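Ribulose-bisphosphate carboxylase (Alicyclobacillus acidocaldarius subsp. acidocaldarius, PDB 4NAS) belongs to the RuBisCO large-chain family, joining an N-terminal domain to a TIM-barrel domain that binds calcium through a carboxylated side chain. Local coordinates at residues Y140-V145 and T207-A212; R134-A139 and V260-L265; P303-Y306 and G312-A315. All coordinates share one frame; numbering follows the deposited sequence.

Contact 1: Y140-V145 and T207-A212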
loop_
_atom_site.group_PDB
_atom_site.type_symbol
_atom_site.label_atom_id
_atom_site.label_comp_id
_atom_site.label_asym_id
_atom_site.label_seq_id
_atom_site.Cartn_x
_atom_site.Cartn_y
_atom_site.Cartn_z
ATOM N N TYR B 140 14.354 -16.219 -27.735
ATOM C CA TYR B 140 15.708 -16.260 -27.196
ATOM C C TYR B 140 16.647 -15.261 -27.879
ATOM O O TYR B 140 16.402 -14.841 -29.016
ATOM C CB TYR B 140 16.278 -17.677 -27.326
ATOM C CG TYR B 140 15.426 -18.805 -26.761
ATOM C CD1 TYR B 140 14.401 -19.382 -27.507
ATOM C CD2 TYR B 140 15.690 -19.330 -25.504
ATOM C CE1 TYR B 140 13.640 -20.424 -27.000
ATOM C CE2 TYR B 140 14.934 -20.368 -24.986
ATOM C CZ TYR B 140 13.921 -20.917 -25.738
ATOM O OH TYR B 140 13.192 -21.959 -25.211
ATOM N N ASN B 141 17.720 -14.885 -27.179
ATOM C CA ASN B 141 18.811 -14.106 -27.779
ATOM C C ASN B 141 18.398 -12.783 -28.397
ATOM O O ASN B 141 19.011 -12.310 -29.359
ATOM C CB ASN B 141 19.552 -14.943 -28.824
ATOM C CG ASN B 141 20.175 -16.173 -28.230
ATOM O OD1 ASN B 141 20.892 -16.091 -27.231
ATOM N ND2 ASN B 141 19.889 -17.330 -28.817
ATOM N N ARG B 142 17.347 -12.190 -27.850
ATOM C CA ARG B 142 16.897 -10.879 -28.296
ATOM C C ARG B 142 15.978 -10.297 -27.227
ATOM O O ARG B 142 15.367 -11.035 -26.454
ATOM C CB ARG B 142 16.150 -10.987 -29.627
ATOM C CG ARG B 142 14.868 -11.821 -29.555
ATOM C CD ARG B 142 14.072 -11.687 -30.846
ATOM N NE ARG B 142 12.901 -12.557 -30.904
ATOM C CZ ARG B 142 11.714 -12.245 -30.391
ATOM N NH1 ARG B 142 11.555 -11.091 -29.751
ATOM N NH2 ARG B 142 10.693 -13.091 -30.505
ATOM N N PRO B 143 15.918 -8.966 -27.135
ATOM C CA PRO B 143 14.837 -8.372 -26.342
ATOM C C PRO B 143 13.472 -8.855 -26.828
ATOM O O PRO B 143 13.282 -9.150 -28.018
ATOM C CB PRO B 143 14.986 -6.872 -26.614
ATOM C CG PRO B 143 16.462 -6.702 -26.840
ATOM C CD PRO B 143 16.958 -7.989 -27.485
ATOM N N LEU B 144 12.536 -8.945 -25.895
ATOM C CA LEU B 144 11.166 -9.291 -26.214
ATOM C C LEU B 144 10.427 -8.023 -26.602
ATOM O O LEU B 144 10.857 -6.925 -26.250
ATOM C CB LEU B 144 10.513 -9.918 -24.990
ATOM C CG LEU B 144 10.704 -11.424 -24.802
ATOM C CD1 LEU B 144 12.128 -11.811 -24.437
ATOM C CD2 LEU B 144 9.719 -11.906 -23.748
ATOM N N VAL B 145 9.316 -8.157 -27.315
ATOM C CA VAL B 145 8.559 -6.975 -27.730
ATOM C C VAL B 145 7.155 -7.091 -27.179
ATOM O O VAL B 145 6.490 -8.113 -27.378
ATOM C CB VAL B 145 8.486 -6.825 -29.284
ATOM C CG1 VAL B 145 7.657 -5.615 -29.677
ATOM C CG2 VAL B 145 9.889 -6.729 -29.898
ATOM N N THR B 207 2.774 -14.801 -39.397
ATOM C CA THR B 207 3.906 -14.271 -38.647
ATOM C C THR B 207 4.930 -15.320 -38.246
ATOM O O THR B 207 6.120 -15.031 -38.233
ATOM C CB THR B 207 3.450 -13.556 -37.376
ATOM O OG1 THR B 207 2.885 -14.517 -36.475
ATOM C CG2 THR B 207 2.423 -12.494 -37.725
ATOM N N GLY B 208 4.471 -16.525 -37.913
ATOM C CA GLY B 208 5.363 -17.582 -37.453
ATOM C C GLY B 208 5.511 -17.584 -35.940
ATOM O O GLY B 208 6.307 -18.331 -35.374
ATOM N N ARG B 209 4.727 -16.740 -35.286
ATOM C CA ARG B 209 4.782 -16.600 -33.839
ATOM C C ARG B 209 3.379 -16.508 -33.269
ATOM O O ARG B 209 2.535 -15.782 -33.792
ATOM C CB ARG B 209 5.583 -15.344 -33.482
ATOM C CG ARG B 209 5.739 -15.076 -31.985
ATOM C CD ARG B 209 6.725 -13.936 -31.739
ATOM N NE ARG B 209 8.048 -14.259 -32.264
ATOM C CZ ARG B 209 8.658 -13.596 -33.250
ATOM N NH1 ARG B 209 8.085 -12.535 -33.813
ATOM N NH2 ARG B 209 9.859 -13.984 -33.659
ATOM N N ARG B 210 3.113 -17.251 -32.200
ATOM C CA ARG B 210 1.848 -17.087 -31.501
ATOM C C ARG B 210 2.044 -16.026 -30.429
ATOM O O ARG B 210 2.768 -16.237 -29.458
ATOM C CB ARG B 210 1.376 -18.393 -30.870
ATOM C CG ARG B 210 0.035 -18.274 -30.176
ATOM C CD ARG B 210 -0.396 -19.597 -29.547
ATOM N NE ARG B 210 -1.677 -19.485 -28.845
ATOM C CZ ARG B 210 -1.811 -19.073 -27.588
ATOM N NH1 ARG B 210 -3.016 -19.006 -27.040
ATOM N NH2 ARG B 210 -0.745 -18.729 -26.874
ATOM N N THR B 211 1.410 -14.879 -30.635
ATOM C CA THR B 211 1.533 -13.733 -29.753
ATOM C C THR B 211 0.774 -14.014 -28.461
ATOM O O THR B 211 -0.385 -14.390 -28.501
ATOM C CB THR B 211 0.958 -12.490 -30.460
ATOM O OG1 THR B 211 1.771 -12.168 -31.597
ATOM C CG2 THR B 211 0.890 -11.300 -29.543
ATOM N N ALA B 212 1.442 -13.843 -27.322
ATOM C CA ALA B 212 0.868 -14.175 -26.014
ATOM C C ALA B 212 0.075 -13.022 -25.408
ATOM O O ALA B 212 0.275 -11.870 -25.756
ATOM C CB ALA B 212 1.972 -14.604 -25.059
HETATM O O HOH W 1 11.551 -15.777 -31.850
#
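At the periphery of the TIM-barrel domain, Arg142 and Arg209 form an arginine pair gathered beside a shared carboxylate, that of Asp173. The two side chains arrive from opposite directions, their guanidinium planes 64° apart. NH2 of Arg142 stands over one face of the Arg209 guanidinium, displaced toward its rim, 3.4 Å from both NE and NH2 of Arg209. A water bridges the pair, accepting from Arg142 NH2 at 3.1 Å and from Arg209 NH2 at 3.1 Å; it lies in the plane of the Arg142 group, at its edge. Arg142 NH2 also makes a salt bridge to Asp173, whereas Arg209 NE has only a long, weak ion pair with it, so the carboxylate probably offsets the closeness of the two cations. Arg142 is extended from CG to NE; chi1 of 63° carries the chain to the Pro143 side, and the turn at chi4 lets Arg142 NH1 donate to Pro143 O (3.1 Å). Arg209 NH1 donates to Gly171 O, and its backbone N closes an ST turn on Thr207 OG1 just after helix 189-207. Phe379 of helix 371-386 touches both arginines, which link the entry to strand 144-146 with the loop leading to strand 214-216.

Contact 2: R134-A139 and V260-L265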
loop_
_atom_site.group_PDB
_atom_site.type_symbol
_atom_site.label_atom_id
_atom_site.label_comp_id
_atom_site.label_asym_id
_atom_site.label_seq_id
_atom_site.Cartn_x
_atom_site.Cartn_y
_atom_site.Cartn_z
ATOM N N ARG B 134 11.278 -16.791 -21.312
ATOM C CA ARG B 134 11.813 -17.067 -22.649
ATOM C C ARG B 134 11.391 -18.441 -23.160
ATOM O O ARG B 134 11.069 -18.606 -24.343
ATOM C CB ARG B 134 13.345 -16.969 -22.667
ATOM C CG ARG B 134 13.889 -15.567 -22.602
ATOM C CD ARG B 134 15.395 -15.546 -22.842
ATOM N NE ARG B 134 15.921 -14.180 -22.766
ATOM C CZ ARG B 134 15.803 -13.282 -23.737
ATOM N NH1 ARG B 134 15.173 -13.605 -24.851
ATOM N NH2 ARG B 134 16.305 -12.058 -23.592
ATOM N N ARG B 135 11.434 -19.427 -22.262
ATOM C CA ARG B 135 11.070 -20.795 -22.581
ATOM C C ARG B 135 9.587 -20.914 -22.882
ATOM O O ARG B 135 9.204 -21.592 -23.827
ATOM C CB ARG B 135 11.434 -21.714 -21.418
ATOM C CG ARG B 135 11.263 -23.191 -21.719
ATOM C CD ARG B 135 11.214 -24.007 -20.433
ATOM N NE ARG B 135 11.169 -25.430 -20.722
ATOM N N ARG B 136 8.744 -20.268 -22.082
ATOM C CA ARG B 136 7.307 -20.305 -22.334
ATOM C C ARG B 136 6.962 -19.703 -23.696
ATOM O O ARG B 136 6.146 -20.262 -24.434
ATOM C CB ARG B 136 6.539 -19.550 -21.255
ATOM C CG ARG B 136 6.568 -20.202 -19.906
ATOM C CD ARG B 136 5.339 -21.031 -19.688
ATOM N NE ARG B 136 4.133 -20.213 -19.760
ATOM C CZ ARG B 136 3.015 -20.504 -19.111
ATOM N NH1 ARG B 136 2.982 -21.577 -18.337
ATOM N NH2 ARG B 136 1.945 -19.724 -19.229
ATOM N N LEU B 137 7.578 -18.569 -24.021
ATOM C CA LEU B 137 7.248 -17.837 -25.246
ATOM C C LEU B 137 8.083 -18.289 -26.446
ATOM O O LEU B 137 7.765 -17.969 -27.585
ATOM C CB LEU B 137 7.432 -16.329 -25.034
ATOM C CG LEU B 137 6.619 -15.720 -23.900
ATOM C CD1 LEU B 137 6.847 -14.210 -23.789
ATOM C CD2 LEU B 137 5.146 -16.056 -24.072
ATOM N N GLY B 138 9.156 -19.021 -26.184
ATOM C CA GLY B 138 10.080 -19.425 -27.224
ATOM C C GLY B 138 10.805 -18.253 -27.856
ATOM O O GLY B 138 10.983 -18.209 -29.074
ATOM N N ALA B 139 11.234 -17.303 -27.034
ATOM C CA ALA B 139 11.930 -16.128 -27.547
ATOM C C ALA B 139 13.324 -16.001 -26.924
ATOM O O ALA B 139 13.470 -15.715 -25.728
ATOM C CB ALA B 139 11.102 -14.880 -27.302
ATOM N N VAL B 260 -1.003 -21.767 -10.244
ATOM C CA VAL B 260 -0.928 -20.502 -10.978
ATOM C C VAL B 260 0.283 -20.599 -11.899
ATOM O O VAL B 260 1.364 -20.054 -11.637
ATOM C CB VAL B 260 -0.876 -19.257 -10.057
ATOM C CG1 VAL B 260 -0.883 -17.980 -10.881
ATOM C CG2 VAL B 260 -2.074 -19.258 -9.130
ATOM N N ASP B 261 0.074 -21.319 -12.992
ATOM C CA ASP B 261 1.170 -21.764 -13.821
ATOM C C ASP B 261 1.365 -20.818 -14.993
ATOM O O ASP B 261 1.279 -21.211 -16.153
ATOM C CB ASP B 261 0.895 -23.185 -14.299
ATOM C CG ASP B 261 2.110 -23.825 -14.890
ATOM O OD1 ASP B 261 3.196 -23.678 -14.282
ATOM O OD2 ASP B 261 1.984 -24.446 -15.963
ATOM N N VAL B 262 1.627 -19.562 -14.676
ATOM C CA VAL B 262 1.702 -18.525 -15.677
ATOM C C VAL B 262 2.592 -17.391 -15.130
ATOM O O VAL B 262 2.585 -17.125 -13.927
ATOM C CB VAL B 262 0.283 -18.008 -15.937
ATOM C CG1 VAL B 262 -0.390 -17.675 -14.620
ATOM C CG2 VAL B 262 0.292 -16.805 -16.840
ATOM N N PRO B 263 3.392 -16.737 -16.000
ATOM C CA PRO B 263 4.231 -15.646 -15.472
ATOM C C PRO B 263 3.423 -14.474 -14.929
ATOM O O PRO B 263 2.305 -14.212 -15.394
ATOM C CB PRO B 263 5.036 -15.201 -16.698
ATOM C CG PRO B 263 5.100 -16.418 -17.573
ATOM C CD PRO B 263 3.789 -17.132 -17.369
ATOM N N ILE B 264 3.984 -13.772 -13.945
ATOM C CA ILE B 264 3.373 -12.553 -13.441
ATOM C C ILE B 264 4.016 -11.293 -14.073
ATOM O O ILE B 264 5.240 -11.144 -14.121
ATOM C CB ILE B 264 3.458 -12.495 -11.885
ATOM C CG1 ILE B 264 2.611 -13.631 -11.277
ATOM C CG2 ILE B 264 3.077 -11.092 -11.375
ATOM C CD1 ILE B 264 2.831 -13.848 -9.790
ATOM N N LEU B 265 3.178 -10.394 -14.555
ATOM C CA LEU B 265 3.653 -9.145 -15.125
ATOM C C LEU B 265 3.279 -8.042 -14.122
ATOM O O LEU B 265 2.119 -7.611 -14.035
ATOM C CB LEU B 265 3.022 -8.912 -16.512
ATOM C CG LEU B 265 3.148 -7.521 -17.179
ATOM C CD1 LEU B 265 4.611 -7.211 -17.524
ATOM C CD2 LEU B 265 2.249 -7.410 -18.458
#
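Asp261, the centre of an inverse gamma turn, meets Arg136 with both its main chain and its carboxylate. The turn brings Val262 N back to Val260 O in a weak hydrogen bond, while the Asp261 carbonyl O accepts from Arg136 NH1 at 2.8 Å. That bond is bent, with an N-H...O angle of 135°, and the donor stands above the carbonyl plane. The Asp261 carboxylate adds a long salt bridge: OD2 is 3.9 Å from Arg136 NH1 and lies in the guanidinium plane, at its edge. Val262 contributes less; its CA is 3.8 Å from Arg136 NH2. At Pro263 a ring carbon takes over: CD sits above one face of the guanidinium, off toward the rim, 3.7 Å from Arg136 NH2. Arg136 reaches along this run because its chain bends at chi2 (-96°) and again at chi3. Phe128 touches both Arg136 and Pro263. From Ile264 onward the segment becomes strand 264-267, flanked by strands 238-242 and 299-303. Helix 129-137 is thereby joined to the N-terminal end of a parallel barrel strand, the end of a TIM barrel that lies away from the loops usually carrying the active site.

Contact 3: P303-Y306 and G312-A315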
loop_
_atom_site.group_PDB
_atom_site.type_symbol
_atom_site.label_atom_id
_atom_site.label_comp_id
_atom_site.label_asym_id
_atom_site.label_seq_id
_atom_site.Cartn_x
_atom_site.Cartn_y
_atom_site.Cartn_z
ATOM N N PRO B 303 9.232 3.104 -14.592
ATOM C CA PRO B 303 9.464 4.254 -15.483
ATOM C C PRO B 303 10.884 4.270 -16.033
ATOM O O PRO B 303 11.809 4.089 -15.230
ATOM C CB PRO B 303 9.249 5.463 -14.550
ATOM C CG PRO B 303 8.335 4.973 -13.522
ATOM C CD PRO B 303 8.643 3.523 -13.304
ATOM N N SER B 304 11.055 4.450 -17.351
ATOM C CA SER B 304 12.388 4.477 -17.975
ATOM C C SER B 304 13.087 5.807 -17.724
ATOM O O SER B 304 12.454 6.773 -17.299
ATOM C CB SER B 304 12.318 4.288 -19.492
ATOM O OG SER B 304 11.872 5.493 -20.131
HETATM N N MSE B 305 14.383 5.857 -18.047
HETATM C CA MSE B 305 15.158 7.074 -17.918
HETATM C C MSE B 305 14.890 7.960 -19.120
HETATM O O MSE B 305 15.498 9.020 -19.245
HETATM C CB MSE B 305 16.653 6.756 -17.835
HETATM C CG MSE B 305 17.125 6.276 -16.472
HETATM SE SE MSE B 305 16.948 7.709 -15.171
HETATM C CE MSE B 305 18.604 8.661 -15.586
ATOM N N TYR B 306 13.970 7.530 -19.984
ATOM C CA TYR B 306 13.710 8.208 -21.264
ATOM C C TYR B 306 12.337 8.913 -21.367
ATOM O O TYR B 306 12.016 9.555 -22.380
ATOM C CB TYR B 306 13.972 7.219 -22.429
ATOM C CG TYR B 306 15.408 6.713 -22.367
ATOM C CD1 TYR B 306 16.467 7.561 -22.653
ATOM C CD2 TYR B 306 15.704 5.430 -21.926
ATOM C CE1 TYR B 306 17.789 7.135 -22.551
ATOM C CE2 TYR B 306 17.020 4.992 -21.815
ATOM C CZ TYR B 306 18.059 5.855 -22.132
ATOM O OH TYR B 306 19.370 5.443 -22.036
ATOM N N GLY B 312 15.241 8.823 -11.838
ATOM C CA GLY B 312 16.604 9.255 -11.594
ATOM C C GLY B 312 17.614 8.126 -11.733
ATOM O O GLY B 312 17.315 6.948 -11.470
ATOM N N ARG B 313 18.826 8.491 -12.136
ATOM C CA ARG B 313 19.879 7.522 -12.404
ATOM C C ARG B 313 20.096 6.520 -11.284
ATOM O O ARG B 313 20.150 5.304 -11.511
ATOM C CB ARG B 313 21.200 8.248 -12.641
ATOM C CG ARG B 313 22.402 7.332 -12.665
ATOM C CD ARG B 313 22.306 6.350 -13.816
ATOM N NE ARG B 313 22.067 7.020 -15.089
ATOM C CZ ARG B 313 21.696 6.394 -16.201
ATOM N NH1 ARG B 313 21.499 7.083 -17.321
ATOM N NH2 ARG B 313 21.523 5.078 -16.189
ATOM N N GLU B 314 20.272 7.047 -10.083
ATOM C CA GLU B 314 20.697 6.245 -8.945
ATOM C C GLU B 314 19.645 5.203 -8.582
ATOM O O GLU B 314 19.963 4.030 -8.417
ATOM C CB GLU B 314 21.009 7.153 -7.755
ATOM C CG GLU B 314 21.059 6.455 -6.414
ATOM C CD GLU B 314 21.486 7.394 -5.280
ATOM O OE1 GLU B 314 22.684 7.739 -5.202
ATOM O OE2 GLU B 314 20.624 7.788 -4.465
ATOM N N ALA B 315 18.388 5.620 -8.475
ATOM C CA ALA B 315 17.333 4.646 -8.173
ATOM C C ALA B 315 17.190 3.622 -9.303
ATOM O O ALA B 315 17.010 2.427 -9.051
ATOM C CB ALA B 315 16.026 5.344 -7.890
#
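The Arg313 guanidinium carries the methyl group of Met305, a selenomethionine, over one face: CE of Met305 is 3.7 Å from Arg313 NH1 and 3.9 Å from Arg313 CZ. Beyond the pair, NH2 of Arg313 has a long, weak ion pair with Asp317. A second flat group, the peptide joining Gly312 to Arg313, lies under the same side chain. Met305 SE stands almost straight above its carbonyl carbon, 3.5 Å from Gly312 C. Met305 CE comes within 3.5 Å of Arg313 N. Met305 bends at both chi2 (-66°) and chi3 (-82°), which turns CE into the angle between this peptide and the guanidinium. Arg313 bends at chi2 (63°) and chi3, so that after CB has passed the methyl the guanidinium returns alongside it. Gly312 is the N-cap residue of helix 313-324, and the contact thus closes the beta-alpha loop after barrel strand 299-303, which by topology probably corresponds to loop 6 of RuBisCO large chains. Where this loop leaves the strand it makes an ST turn, Ser304 OG accepting from Tyr306 N at 2.9 Å. Tyr306 OH is hydrogen-bonded to Asp351 and Arg347, and Pro303 packs on Met104 of the second subunit.

In the fold
From the N terminus, helix 129-137 opens contact 2, and the chain runs directly on into 140-145, where contact 1 begins. Contact 1 closes first, after helix 189-207; contact 2 closes only at 260-265, so its longer excursion encloses the shorter one. The two also touch, probably by a hydrogen bond from Arg134 NH1 to Arg142 O, with centres 12 Å apart. Together they tie helix 129-137 and the entry to strand 144-146 to the approaches of strands 214-216 and 264-267. Contact 3 follows in series, spanning one short loop between strand 299-303 and helix 313-324. Its centre is 26 Å from each of the others, and it lies across the chain's centre from contact 2.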